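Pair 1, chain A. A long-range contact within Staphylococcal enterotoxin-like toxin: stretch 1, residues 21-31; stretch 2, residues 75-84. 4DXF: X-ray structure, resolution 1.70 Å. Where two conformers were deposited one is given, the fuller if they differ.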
# COMPACT_ATOMS: atom_id res chain seq x y z
N ALA A 21 -1.11 -13.89 -5.31
CA ALA A 21 -1.01 -14.38 -3.94
C ALA A 21 -0.76 -13.18 -3.03
O ALA A 21 -1.40 -13.04 -1.98
CB ALA A 21 0.17 -15.42 -3.77
N TYR A 22 0.17 -12.34 -3.43
CA TYR A 22 0.68 -11.29 -2.53
C TYR A 22 -0.47 -10.33 -2.29
O TYR A 22 -0.79 -9.98 -1.12
CB TYR A 22 1.88 -10.57 -3.13
CG TYR A 22 2.39 -9.49 -2.19
CD1 TYR A 22 3.07 -9.83 -1.03
CD2 TYR A 22 2.08 -8.16 -2.42
CE1 TYR A 22 3.49 -8.82 -0.13
CE2 TYR A 22 2.49 -7.14 -1.53
CZ TYR A 22 3.20 -7.48 -0.41
OH TYR A 22 3.60 -6.45 0.48
N TYR A 23 -1.12 -9.94 -3.38
CA TYR A 23 -2.16 -8.89 -3.30
C TYR A 23 -3.56 -9.35 -2.86
O TYR A 23 -4.50 -8.57 -2.82
CB TYR A 23 -2.16 -8.06 -4.57
CG TYR A 23 -0.97 -7.09 -4.72
CD1 TYR A 23 -0.87 -5.96 -3.90
CD2 TYR A 23 0.08 -7.35 -5.60
CE1 TYR A 23 0.18 -5.07 -4.01
CE2 TYR A 23 1.13 -6.47 -5.76
CZ TYR A 23 1.21 -5.31 -4.89
OH TYR A 23 2.22 -4.43 -5.00
N THR A 24 -3.66 -10.61 -2.45
CA THR A 24 -4.87 -11.12 -1.80
C THR A 24 -4.62 -11.44 -0.32
O THR A 24 -5.50 -11.96 0.36
CB THR A 24 -5.48 -12.36 -2.58
OG1 THR A 24 -4.46 -13.34 -2.78
CG2 THR A 24 -6.00 -11.87 -3.90
N LYS A 25 -3.40 -11.19 0.13
CA LYS A 25 -3.03 -11.28 1.55
C LYS A 25 -3.92 -10.38 2.40
O LYS A 25 -4.44 -9.36 1.91
CB LYS A 25 -1.56 -10.91 1.76
CG LYS A 25 -0.67 -12.08 1.47
CD LYS A 25 0.71 -11.61 1.20
CE LYS A 25 1.60 -11.62 2.38
NZ LYS A 25 1.79 -12.83 3.27
N PRO A 26 -4.20 -10.82 3.64
CA PRO A 26 -5.01 -9.92 4.49
C PRO A 26 -4.14 -8.74 4.98
O PRO A 26 -2.90 -8.87 5.11
CB PRO A 26 -5.47 -10.82 5.66
CG PRO A 26 -4.39 -11.92 5.76
CD PRO A 26 -3.76 -12.04 4.33
N SER A 27 -4.78 -7.58 5.22
CA SER A 27 -4.06 -6.38 5.76
C SER A 27 -4.65 -6.05 7.14
O SER A 27 -5.75 -6.51 7.49
CB SER A 27 -4.20 -5.14 4.91
OG SER A 27 -5.61 -4.84 4.65
N LEU A 28 -3.88 -5.28 7.92
CA LEU A 28 -4.35 -4.86 9.26
C LEU A 28 -4.11 -3.36 9.31
O LEU A 28 -3.21 -2.75 8.62
CB LEU A 28 -3.54 -5.55 10.38
CG LEU A 28 -3.66 -7.09 10.59
CD1 LEU A 28 -2.49 -7.74 11.32
CD2 LEU A 28 -5.03 -7.46 11.17
N GLU A 29 -4.89 -2.66 10.13
CA GLU A 29 -4.69 -1.22 10.14
C GLU A 29 -4.64 -0.80 11.60
O GLU A 29 -5.59 -1.11 12.30
CB GLU A 29 -5.85 -0.51 9.48
CG GLU A 29 -5.79 -0.61 7.96
CD GLU A 29 -6.94 0.04 7.24
OE1 GLU A 29 -7.44 1.08 7.72
OE2 GLU A 29 -7.36 -0.53 6.19
N PHE A 30 -3.56 -0.15 12.03
CA PHE A 30 -3.39 0.31 13.45
C PHE A 30 -3.28 1.78 13.47
O PHE A 30 -2.38 2.35 12.91
CB PHE A 30 -2.17 -0.38 14.09
CG PHE A 30 -2.29 -1.91 14.08
CD1 PHE A 30 -1.30 -2.68 13.54
CD2 PHE A 30 -3.40 -2.53 14.66
CE1 PHE A 30 -1.41 -4.04 13.57
CE2 PHE A 30 -3.52 -3.88 14.68
CZ PHE A 30 -2.54 -4.63 14.10
N LYS A 31 -4.23 2.48 14.10
CA LYS A 31 -4.24 3.90 13.91
C LYS A 31 -4.18 4.51 15.34
O LYS A 31 -4.52 3.80 16.31
CB LYS A 31 -5.50 4.41 13.19
CG LYS A 31 -5.57 3.97 11.68
CD LYS A 31 -6.64 4.78 10.91
CE LYS A 31 -7.14 3.90 9.78
NZ LYS A 31 -8.23 4.56 9.00
N ASN A 75 1.48 9.34 17.64
CA ASN A 75 0.63 9.75 16.51
C ASN A 75 1.07 9.12 15.19
O ASN A 75 1.20 9.81 14.19
CB ASN A 75 0.63 11.23 16.22
CG ASN A 75 0.01 12.05 17.35
OD1 ASN A 75 0.63 13.01 17.82
ND2 ASN A 75 -1.18 11.67 17.78
N VAL A 76 1.32 7.85 15.32
CA VAL A 76 1.64 6.93 14.19
C VAL A 76 0.40 6.07 13.83
O VAL A 76 -0.26 5.48 14.70
CB VAL A 76 2.86 6.10 14.66
CG1 VAL A 76 3.12 4.88 13.75
CG2 VAL A 76 4.01 7.10 14.66
N ASP A 77 0.19 5.94 12.49
CA ASP A 77 -0.81 5.04 11.93
C ASP A 77 0.08 4.07 11.06
O ASP A 77 1.05 4.55 10.49
CB ASP A 77 -1.71 5.79 10.97
CG ASP A 77 -2.81 6.59 11.65
OD1 ASP A 77 -2.71 6.71 12.91
OD2 ASP A 77 -3.72 7.06 10.93
N VAL A 78 -0.27 2.80 11.04
CA VAL A 78 0.46 1.82 10.17
C VAL A 78 -0.54 1.00 9.42
O VAL A 78 -1.54 0.48 9.98
CB VAL A 78 1.37 0.93 11.02
CG1 VAL A 78 2.30 0.09 10.08
CG2 VAL A 78 2.30 1.76 11.94
N PHE A 79 -0.26 0.89 8.08
CA PHE A 79 -1.01 -0.04 7.27
C PHE A 79 -0.04 -1.27 7.19
O PHE A 79 1.09 -1.08 6.66
CB PHE A 79 -1.26 0.61 5.89
CG PHE A 79 -1.97 -0.34 4.96
CD1 PHE A 79 -3.31 -0.60 5.13
CD2 PHE A 79 -1.27 -1.00 3.97
CE1 PHE A 79 -4.01 -1.58 4.31
CE2 PHE A 79 -1.90 -1.99 3.16
CZ PHE A 79 -3.28 -2.26 3.29
N VAL A 80 -0.53 -2.41 7.63
CA VAL A 80 0.24 -3.66 7.84
C VAL A 80 -0.24 -4.72 6.87
O VAL A 80 -1.40 -5.04 6.81
CB VAL A 80 0.13 -4.19 9.31
CG1 VAL A 80 0.81 -5.59 9.53
CG2 VAL A 80 0.69 -3.18 10.25
N VAL A 81 0.76 -5.35 6.23
CA VAL A 81 0.50 -6.59 5.50
C VAL A 81 1.57 -7.57 6.04
O VAL A 81 2.76 -7.33 5.75
CB VAL A 81 0.72 -6.35 3.95
CG1 VAL A 81 0.49 -7.72 3.19
CG2 VAL A 81 -0.26 -5.34 3.40
N LEU A 82 1.19 -8.55 6.86
CA LEU A 82 2.18 -9.43 7.53
C LEU A 82 2.79 -10.29 6.39
O LEU A 82 2.08 -10.71 5.48
CB LEU A 82 1.58 -10.33 8.54
CG LEU A 82 0.93 -9.62 9.75
CD1 LEU A 82 0.22 -10.63 10.58
CD2 LEU A 82 2.14 -8.94 10.44
N GLU A 83 4.10 -10.45 6.45
CA GLU A 83 4.82 -11.16 5.37
C GLU A 83 5.86 -12.07 5.98
O GLU A 83 6.32 -11.83 7.11
CB GLU A 83 5.58 -10.16 4.52
CG GLU A 83 4.79 -9.36 3.58
CD GLU A 83 5.66 -8.49 2.66
OE1 GLU A 83 6.69 -8.96 2.10
OE2 GLU A 83 5.29 -7.34 2.37
N GLU A 84 6.25 -13.11 5.24
CA GLU A 84 7.42 -13.84 5.71
C GLU A 84 8.71 -13.08 5.38
O GLU A 84 8.75 -12.13 4.58
CB GLU A 84 7.36 -15.35 5.37
CG GLU A 84 6.42 -16.05 6.39
CD GLU A 84 6.27 -17.54 6.19
OE1 GLU A 84 6.75 -18.31 7.07
OE2 GLU A 84 5.65 -17.95 5.18
O HOH W 1 4.56 -13.60 2.86
O HOH W 2 -1.59 -8.60 7.57
O HOH W 3 -0.69 -10.97 5.26

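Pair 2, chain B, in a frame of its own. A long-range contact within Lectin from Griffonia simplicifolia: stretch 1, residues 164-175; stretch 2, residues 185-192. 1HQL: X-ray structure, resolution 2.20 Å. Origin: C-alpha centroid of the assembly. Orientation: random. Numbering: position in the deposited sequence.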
# COMPACT_ATOMS: atom_id res chain seq x y z
N ASP B 164 11.08 -2.74 20.08
CA ASP B 164 10.89 -2.88 18.64
C ASP B 164 11.14 -4.34 18.23
O ASP B 164 10.38 -4.91 17.46
CB ASP B 164 11.84 -1.93 17.89
CG ASP B 164 11.34 -0.49 17.88
OD1 ASP B 164 12.18 0.44 17.88
OD2 ASP B 164 10.11 -0.29 17.87
N ILE B 165 12.20 -4.94 18.77
CA ILE B 165 12.52 -6.33 18.45
C ILE B 165 11.38 -7.28 18.81
O ILE B 165 11.01 -8.14 18.01
CB ILE B 165 13.81 -6.77 19.18
CG1 ILE B 165 14.99 -6.00 18.60
CG2 ILE B 165 14.01 -8.29 19.04
CD1 ILE B 165 16.28 -6.14 19.36
N PHE B 166 10.80 -7.12 20.00
CA PHE B 166 9.70 -7.98 20.43
C PHE B 166 8.34 -7.35 20.11
O PHE B 166 7.32 -7.81 20.62
CB PHE B 166 9.75 -8.25 21.94
CG PHE B 166 10.95 -9.03 22.39
CD1 PHE B 166 12.16 -8.39 22.62
CD2 PHE B 166 10.86 -10.40 22.61
CE1 PHE B 166 13.27 -9.11 23.07
CE2 PHE B 166 11.97 -11.13 23.05
CZ PHE B 166 13.18 -10.48 23.28
N SER B 167 8.34 -6.32 19.26
CA SER B 167 7.10 -5.63 18.90
C SER B 167 6.10 -6.48 18.13
O SER B 167 4.91 -6.18 18.13
CB SER B 167 7.42 -4.39 18.05
OG SER B 167 7.82 -4.75 16.74
N GLY B 168 6.57 -7.53 17.47
CA GLY B 168 5.67 -8.36 16.70
C GLY B 168 5.18 -7.59 15.48
O GLY B 168 4.11 -7.86 14.96
N LYS B 169 5.96 -6.62 15.02
CA LYS B 169 5.57 -5.84 13.85
C LYS B 169 6.52 -6.04 12.68
O LYS B 169 7.63 -6.53 12.86
CB LYS B 169 5.51 -4.36 14.22
CG LYS B 169 4.60 -4.09 15.41
CD LYS B 169 4.97 -2.80 16.13
CE LYS B 169 4.29 -2.74 17.50
NZ LYS B 169 4.97 -1.80 18.43
N ILE B 170 6.07 -5.69 11.49
CA ILE B 170 6.90 -5.83 10.30
C ILE B 170 7.89 -4.68 10.27
O ILE B 170 7.51 -3.52 10.40
CB ILE B 170 6.05 -5.79 9.01
CG1 ILE B 170 5.10 -6.99 8.98
CG2 ILE B 170 6.96 -5.77 7.78
CD1 ILE B 170 4.15 -7.01 7.81
N ALA B 171 9.18 -5.01 10.13
CA ALA B 171 10.22 -3.99 10.08
C ALA B 171 10.67 -3.77 8.65
O ALA B 171 10.59 -4.68 7.82
CB ALA B 171 11.41 -4.40 10.95
N THR B 172 11.13 -2.56 8.36
CA THR B 172 11.62 -2.23 7.03
C THR B 172 13.08 -1.82 7.11
O THR B 172 13.42 -0.86 7.79
CB THR B 172 10.79 -1.08 6.40
OG1 THR B 172 9.43 -1.50 6.25
CG2 THR B 172 11.34 -0.70 5.05
N ALA B 173 13.94 -2.56 6.43
CA ALA B 173 15.37 -2.27 6.42
C ALA B 173 15.76 -1.63 5.08
O ALA B 173 15.32 -2.07 4.02
CB ALA B 173 16.18 -3.57 6.65
N ARG B 174 16.57 -0.58 5.13
CA ARG B 174 17.02 0.11 3.92
C ARG B 174 18.53 0.28 4.04
O ARG B 174 19.04 0.73 5.06
CB ARG B 174 16.37 1.49 3.81
CG ARG B 174 14.86 1.51 3.96
CD ARG B 174 14.28 2.90 3.72
NE ARG B 174 12.89 2.99 4.12
CZ ARG B 174 12.50 3.03 5.39
NH1 ARG B 174 13.41 2.99 6.36
NH2 ARG B 174 11.21 3.08 5.70
N ILE B 175 19.25 -0.08 2.99
CA ILE B 175 20.70 0.01 3.01
C ILE B 175 21.19 0.65 1.72
O ILE B 175 20.86 0.20 0.63
CB ILE B 175 21.32 -1.39 3.16
CG1 ILE B 175 20.88 -2.00 4.49
CG2 ILE B 175 22.83 -1.31 3.05
CD1 ILE B 175 21.17 -3.48 4.63
N THR B 185 25.15 3.19 4.49
CA THR B 185 24.16 3.68 5.44
C THR B 185 23.05 2.65 5.60
O THR B 185 22.67 1.98 4.62
CB THR B 185 23.53 5.03 4.96
OG1 THR B 185 24.51 6.07 5.04
CG2 THR B 185 22.31 5.40 5.83
N VAL B 186 22.56 2.50 6.83
CA VAL B 186 21.46 1.59 7.06
C VAL B 186 20.39 2.31 7.87
O VAL B 186 20.68 3.05 8.80
CB VAL B 186 21.86 0.29 7.84
CG1 VAL B 186 22.60 0.62 9.13
CG2 VAL B 186 20.59 -0.52 8.16
N VAL B 187 19.14 2.08 7.49
CA VAL B 187 18.02 2.67 8.21
C VAL B 187 17.02 1.55 8.50
O VAL B 187 16.59 0.86 7.58
CB VAL B 187 17.32 3.79 7.40
CG1 VAL B 187 16.18 4.36 8.22
CG2 VAL B 187 18.31 4.90 7.06
N LEU B 188 16.68 1.36 9.77
CA LEU B 188 15.72 0.33 10.17
C LEU B 188 14.48 1.06 10.64
O LEU B 188 14.54 1.88 11.55
CB LEU B 188 16.27 -0.51 11.34
CG LEU B 188 15.98 -2.02 11.39
CD1 LEU B 188 16.06 -2.51 12.84
CD2 LEU B 188 14.63 -2.31 10.81
N SER B 189 13.33 0.75 10.05
CA SER B 189 12.10 1.44 10.42
C SER B 189 10.96 0.55 10.89
O SER B 189 10.72 -0.52 10.35
CB SER B 189 11.63 2.30 9.25
OG SER B 189 12.62 3.27 8.93
N TYR B 190 10.24 1.01 11.92
CA TYR B 190 9.10 0.28 12.44
C TYR B 190 7.84 1.12 12.28
O TYR B 190 7.86 2.33 12.51
CB TYR B 190 9.31 -0.07 13.92
CG TYR B 190 10.29 -1.20 14.13
CD1 TYR B 190 11.66 -0.98 14.08
CD2 TYR B 190 9.83 -2.50 14.34
CE1 TYR B 190 12.56 -2.04 14.23
CE2 TYR B 190 10.71 -3.55 14.48
CZ TYR B 190 12.07 -3.33 14.43
OH TYR B 190 12.90 -4.41 14.55
N PRO B 191 6.72 0.48 11.90
CA PRO B 191 5.44 1.17 11.69
C PRO B 191 4.99 2.02 12.88
O PRO B 191 4.15 2.90 12.73
CB PRO B 191 4.47 0.02 11.39
CG PRO B 191 5.06 -1.12 12.16
CD PRO B 191 6.53 -0.98 11.85
N ASP B 192 5.55 1.76 14.05
CA ASP B 192 5.19 2.53 15.24
C ASP B 192 5.64 3.98 15.06
O ASP B 192 4.83 4.86 14.75
O HOH W 4 8.03 -1.25 8.43

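In both pairs a helix ends, a short loop follows, and the chain then enters a strand that runs antiparallel to a strand of the second stretch. The strand axes approach to 4.7 Å in each, with angles of 178° in pair 1 and 169° in pair 2, and 14 central residues superpose with an RMSD of 0.8 Å. The register is the same. A:Leu28 faces A:Val80 where B:Thr172 faces B:Ser189, and A:Phe30 faces A:Val78 where B:Arg174 faces B:Val187. Each of these is a hydrogen-bonded pair closed by two N-H···O bonds; A:Leu28 N to A:Val80 O is 2.7 Å, and B:Thr172 N to B:Ser189 O is 2.9 Å. The backbone bonds set the register in both, and the side chains on this frame differ.

On the face that carries A:Leu28, A:Phe30, A:Val78 and A:Val80, matched by B:Thr172, B:Arg174, B:Val187 and B:Ser189, the chemistry differs. In pair 1 it is apolar: A:Phe30 CD1 lies 3.9 Å from A:Val80 CG2, and A:Leu28 CD1 reaches A:Leu82 CD1 at 4.0 Å. Branched and aromatic groups suit this place because they fill space without needing polar partners. In pair 2 the matching positions, B:Arg174 and B:Ser189, make a hydrogen bond instead, from B:Arg174 NH1 to B:Ser189 OG at 2.7 Å. The long arginine carries its charge to a small hydroxyl lying near the guanidinium plane, while its NH1 also packs 3.6 Å from B:Val187 CG1.

On the other face, A:Glu29 matches B:Ala173 and A:Phe79 matches B:Leu188. The aliphatic part of A:Glu29 lies along the ring edge of A:Phe79, CG to CD1 3.8 Å. The same ring extends to A:Ser27, whose CB is 3.4 Å from A:Phe79 CZ. At the position of A:Ser27, B:Ala171 has its CB 3.8 Å from B:Leu188 CD2. Both residues are small, and the CB of each packs against the larger residue at the matched position.

A:Val81 matches B:Tyr190. The tyrosine ring is sandwiched, with B:Ala171 CB 4.0 Å from its centroid over one face and B:Asp164 CB 3.7 Å from it over the opposite face; a methyl and a methylene can both lie close to a flat ring. Pair 1 joins its helix end to the second stretch by polar contact: A:Tyr22 OH donates to A:Glu83 OE2 at 2.7 Å.

The matched lysines also diverge. The long, flexible chain of A:Lys25 lets its ammonium reach a backbone carbonyl, NZ donating to A:Leu82 O at 3.1 Å, whereas B:Lys169 meets the second stretch through the apolar base of its side chain, CB lying 3.9 Å from B:Pro191 CG.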